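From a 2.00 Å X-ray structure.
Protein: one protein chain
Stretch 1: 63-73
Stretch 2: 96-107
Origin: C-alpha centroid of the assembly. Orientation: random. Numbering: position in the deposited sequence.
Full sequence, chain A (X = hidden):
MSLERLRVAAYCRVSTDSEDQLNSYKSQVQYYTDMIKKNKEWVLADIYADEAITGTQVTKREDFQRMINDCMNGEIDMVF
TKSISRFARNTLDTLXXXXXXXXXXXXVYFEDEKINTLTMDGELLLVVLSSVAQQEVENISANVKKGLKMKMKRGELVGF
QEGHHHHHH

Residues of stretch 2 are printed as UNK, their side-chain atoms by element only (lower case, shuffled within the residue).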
# COMPACT_ATOMS: atom_id res chain seq x y z
N ASP A 63 8.74 -24.02 4.36
CA ASP A 63 8.52 -24.33 2.94
C ASP A 63 8.55 -23.07 2.05
O ASP A 63 8.99 -23.13 0.91
CB ASP A 63 7.24 -25.11 2.73
CG ASP A 63 7.45 -26.39 1.93
OD1 ASP A 63 6.54 -26.79 1.20
OD2 ASP A 63 8.53 -27.01 2.06
N PHE A 64 8.10 -21.94 2.59
CA PHE A 64 8.30 -20.66 1.91
C PHE A 64 9.78 -20.45 1.62
O PHE A 64 10.17 -20.09 0.51
CB PHE A 64 7.78 -19.47 2.73
CG PHE A 64 7.86 -18.15 1.99
CD1 PHE A 64 6.82 -17.77 1.12
CD2 PHE A 64 8.98 -17.32 2.12
CE1 PHE A 64 6.88 -16.58 0.41
CE2 PHE A 64 9.05 -16.11 1.40
CZ PHE A 64 8.00 -15.74 0.55
N GLN A 65 10.62 -20.70 2.63
CA GLN A 65 12.06 -20.53 2.44
C GLN A 65 12.64 -21.53 1.45
O GLN A 65 13.55 -21.18 0.70
CB GLN A 65 12.82 -20.59 3.78
CG GLN A 65 12.63 -19.37 4.66
CD GLN A 65 13.03 -18.06 3.97
OE1 GLN A 65 14.14 -17.95 3.43
NE2 GLN A 65 12.12 -17.07 4.00
N ARG A 66 12.13 -22.76 1.45
CA ARG A 66 12.57 -23.76 0.46
C ARG A 66 12.21 -23.24 -0.94
O ARG A 66 13.03 -23.28 -1.84
CB ARG A 66 11.94 -25.13 0.74
CG ARG A 66 12.32 -26.26 -0.23
CD ARG A 66 11.66 -27.57 0.17
NE ARG A 66 10.19 -27.60 0.03
CZ ARG A 66 9.53 -28.04 -1.03
NH1 ARG A 66 10.16 -28.50 -2.11
NH2 ARG A 66 8.20 -28.03 -1.03
N MSE A 67 11.01 -22.70 -1.09
CA MSE A 67 10.61 -22.08 -2.34
C MSE A 67 11.53 -20.94 -2.81
O MSE A 67 11.94 -20.90 -3.98
CB MSE A 67 9.19 -21.58 -2.26
CG MSE A 67 8.57 -21.53 -3.63
SE MSE A 67 6.94 -20.54 -3.49
CE MSE A 67 8.16 -18.94 -3.76
N ILE A 68 11.83 -20.02 -1.90
CA ILE A 68 12.80 -18.96 -2.21
C ILE A 68 14.14 -19.53 -2.67
O ILE A 68 14.67 -19.06 -3.66
CB ILE A 68 13.00 -17.98 -1.04
CG1 ILE A 68 11.67 -17.25 -0.70
CG2 ILE A 68 14.08 -16.99 -1.39
CD1 ILE A 68 11.04 -16.40 -1.89
N ASN A 69 14.68 -20.54 -1.98
CA ASN A 69 15.96 -21.17 -2.43
C ASN A 69 15.85 -21.82 -3.82
O ASN A 69 16.77 -21.75 -4.62
CB ASN A 69 16.48 -22.24 -1.44
CG ASN A 69 16.71 -21.69 -0.02
OD1 ASN A 69 16.53 -22.43 0.97
ND2 ASN A 69 17.12 -20.43 0.09
N ASP A 70 14.72 -22.46 -4.11
CA ASP A 70 14.50 -23.03 -5.45
C ASP A 70 14.39 -21.96 -6.52
O ASP A 70 14.82 -22.17 -7.67
CB ASP A 70 13.26 -23.93 -5.45
CG ASP A 70 13.47 -25.19 -4.61
OD1 ASP A 70 14.62 -25.47 -4.22
OD2 ASP A 70 12.48 -25.89 -4.32
N CYS A 71 13.80 -20.81 -6.14
CA CYS A 71 13.78 -19.63 -7.02
C CYS A 71 15.20 -19.13 -7.29
O CYS A 71 15.54 -18.85 -8.43
CB CYS A 71 12.91 -18.48 -6.45
SG CYS A 71 11.12 -18.75 -6.53
N MSE A 72 16.04 -19.02 -6.24
CA MSE A 72 17.43 -18.57 -6.41
C MSE A 72 18.26 -19.56 -7.26
O MSE A 72 19.22 -19.15 -7.93
CB MSE A 72 18.08 -18.25 -5.06
CG MSE A 72 17.41 -17.09 -4.28
SE MSE A 72 17.15 -15.43 -5.34
CE MSE A 72 15.24 -15.63 -5.85
N ASN A 73 17.84 -20.83 -7.27
CA ASN A 73 18.48 -21.88 -8.08
C ASN A 73 17.94 -22.05 -9.51
O ASN A 73 18.41 -22.91 -10.25
CB ASN A 73 18.39 -23.23 -7.33
CG ASN A 73 19.18 -23.23 -6.02
OD1 ASN A 73 20.05 -22.39 -5.79
ND2 ASN A 73 18.88 -24.20 -5.16
N UNK A 96 10.38 -7.22 0.02
CA UNK A 96 11.64 -7.95 -0.05
C UNK A 96 11.53 -9.13 -1.03
O UNK A 96 12.34 -9.26 -1.95
c UNK A 96 12.01 -8.45 1.35
n UNK A 96 15.63 -10.94 2.68
c UNK A 96 13.15 -9.44 1.47
c UNK A 96 14.21 -11.07 3.12
c UNK A 96 13.40 -9.77 2.94
N UNK A 97 10.55 -10.01 -0.80
CA UNK A 97 10.47 -11.22 -1.59
C UNK A 97 9.94 -10.99 -3.00
O UNK A 97 10.39 -11.65 -3.95
c UNK A 97 10.46 -13.02 2.86
c UNK A 97 10.39 -12.75 0.42
c UNK A 97 11.72 -13.60 2.75
c UNK A 97 9.68 -12.30 -0.85
c UNK A 97 9.79 -12.60 1.68
c UNK A 97 12.32 -13.78 1.51
o UNK A 97 12.39 -14.03 3.87
c UNK A 97 11.65 -13.35 0.35
N UNK A 98 9.00 -10.06 -3.16
CA UNK A 98 8.56 -9.76 -4.53
C UNK A 98 9.75 -9.20 -5.36
O UNK A 98 10.02 -9.66 -6.46
c UNK A 98 6.11 -9.56 -4.04
c UNK A 98 7.15 -8.31 -6.05
c UNK A 98 7.36 -8.83 -4.58
N UNK A 99 10.49 -8.23 -4.79
CA UNK A 99 11.66 -7.65 -5.46
C UNK A 99 12.76 -8.66 -5.74
O UNK A 99 13.37 -8.64 -6.82
n UNK A 99 11.35 -2.92 -3.83
n UNK A 99 11.59 -2.18 -1.64
c UNK A 99 11.22 -1.97 -2.89
n UNK A 99 10.73 -0.79 -3.23
c UNK A 99 11.36 -5.25 -4.62
c UNK A 99 11.89 -4.26 -3.60
c UNK A 99 12.23 -6.50 -4.62
N UNK A 100 13.02 -9.55 -4.78
CA UNK A 100 14.07 -10.58 -4.96
C UNK A 100 13.73 -11.51 -6.13
O UNK A 100 14.59 -11.89 -6.93
c UNK A 100 14.20 -11.40 -3.67
c UNK A 100 15.17 -11.97 -0.63
c UNK A 100 15.31 -12.42 -3.62
se UNK A 100 15.17 -13.42 -1.91
N UNK A 101 12.47 -11.91 -6.22
CA UNK A 101 11.99 -12.69 -7.37
C UNK A 101 12.09 -11.83 -8.66
O UNK A 101 12.61 -12.28 -9.66
c UNK A 101 10.56 -13.22 -7.09
c UNK A 101 11.57 -14.83 -5.37
c UNK A 101 10.50 -14.63 -6.43
c UNK A 101 9.15 -15.00 -5.85
N UNK A 102 11.61 -10.59 -8.61
CA UNK A 102 11.54 -9.73 -9.80
C UNK A 102 12.95 -9.50 -10.45
O UNK A 102 13.07 -9.49 -11.66
c UNK A 102 9.35 -5.39 -11.47
c UNK A 102 10.87 -8.39 -9.44
n UNK A 102 7.85 -5.03 -11.52
c UNK A 102 9.67 -6.31 -10.27
c UNK A 102 10.68 -7.41 -10.61
N UNK A 103 13.98 -9.33 -9.62
CA UNK A 103 15.34 -9.10 -10.10
C UNK A 103 15.85 -10.30 -10.91
O UNK A 103 16.78 -10.16 -11.73
c UNK A 103 16.65 -7.28 -6.87
o UNK A 103 16.27 -6.29 -6.16
c UNK A 103 15.99 -7.45 -8.25
o UNK A 103 17.52 -8.12 -6.50
c UNK A 103 16.28 -8.80 -8.92
N UNK A 104 15.24 -11.46 -10.65
CA UNK A 104 15.57 -12.70 -11.35
C UNK A 104 14.53 -13.09 -12.42
O UNK A 104 14.58 -14.21 -12.95
n UNK A 104 18.79 -13.94 -7.91
c UNK A 104 17.40 -13.86 -8.40
c UNK A 104 15.83 -13.82 -10.35
n UNK A 104 20.86 -14.91 -7.58
c UNK A 104 17.30 -13.80 -9.89
n UNK A 104 19.29 -16.03 -8.84
c UNK A 104 19.64 -14.96 -8.12
N UNK A 105 13.66 -12.14 -12.75
CA UNK A 105 12.60 -12.29 -13.79
C UNK A 105 11.62 -13.41 -13.43
O UNK A 105 11.14 -14.15 -14.32
n UNK A 105 15.41 -11.86 -15.90
o UNK A 105 13.81 -10.28 -15.71
c UNK A 105 14.17 -11.46 -15.62
c UNK A 105 13.20 -12.54 -15.19
N UNK A 106 11.36 -13.54 -12.13
CA UNK A 106 10.40 -14.49 -11.58
C UNK A 106 9.19 -13.71 -11.12
O UNK A 106 9.27 -12.77 -10.30
c UNK A 106 10.97 -15.33 -10.40
c UNK A 106 9.89 -16.30 -9.85
c UNK A 106 12.27 -16.06 -10.83
c UNK A 106 13.12 -16.63 -9.65
N UNK A 107 8.06 -14.10 -11.67
CA UNK A 107 6.80 -13.46 -11.40
C UNK A 107 6.10 -14.13 -10.23
O UNK A 107 6.18 -15.35 -10.06
c UNK A 107 5.92 -13.58 -12.67
O HOH W 1 17.33 -17.52 -10.45

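Position 96 carries four carbons in an unbranched row ending in nitrogen, out of reach of stretch 1: Lys96. Position 97 has one carbon leading to a six-carbon ring that bears an oxygen; the oxygen lies by Gln65 and the ring by Phe64 and Ile68. This is Tyr97. Gln65 NE2 donates a hydrogen bond to Tyr97 OH (3.1 Å, N-H...acceptor angle 144°). The edge of the Phe64 ring meets the face of the Tyr97 ring, with centroids 4.9 Å apart and planes at 72°, while Ile68 CD1 lies 3.8 Å from Tyr97 CD1.

At position 98 one carbon carries two others, out of reach of stretch 1; three carbons forked at the first give Val98. Position 99 runs through three carbons and a nitrogen to a carbon with two more nitrogens, a guanidinium, also out of reach, and is Arg99.

Position 100 is an unbranched chain of two carbons, selenium and a final carbon, with the selenium by Ile68 and a chain carbon by Met72. The heavy atom identifies selenomethionine, Met100; its SE sits 3.8 Å from Ile68 CG2, and its CG 3.9 Å from Met72 CE. Position 101 has four carbons forked at the second, one fork-end carbon lying by Met72, Ile68 and Cys71, hence Leu101. Its CA-to-CB bond points sideways, yet the end of the chain comes nearer: CD1 is 3.8 Å from Met72 CE, 3.9 Å from Ile68 CD1 and 4.0 Å from Cys71 CB.

Position 102, four carbons in a row ending in nitrogen, and position 103, three carbons with two oxygens on the third, do not reach stretch 1; they are Lys102 and Glu103. Position 104 has three carbons, a nitrogen, then a carbon carrying two more nitrogens; Met72 SE lies over one face of this flat group: Arg104. Met72 SE is 3.4 Å from Arg104 NE. A water accepts from Arg104 NH1 (2.9 Å) and donates to Cys71 O (3.0 Å).

Position 105 has two carbons, the second bearing one oxygen and one nitrogen, out of reach: Asn105, which closes a type I turn begun at Lys102. Position 106 has four carbons forked at the first, the two-carbon arm ending by Cys71, so Ile106; its CD1 packs 3.7 Å from Cys71 CB. Position 107 has a single carbon, out of reach: Ala107.

The contact works as near-parallel helix packing: the axes approach to 10.8 Å at 22°. The register pairs Ile68 with Tyr97 and Cys71 with Leu101, so apolar contacts follow one another along both helices; it continues past the second helix with Met72 beside Arg104. Beyond Leu101, the turn precedes Ile106, whose side chain extends the apolar packing against Cys71, while Arg104 adds the water-bridged polar margin. Together the two stretches bury 511 Å², both sides summed.

Stretch 2, residues 96-107: KYVRMLKERNIA
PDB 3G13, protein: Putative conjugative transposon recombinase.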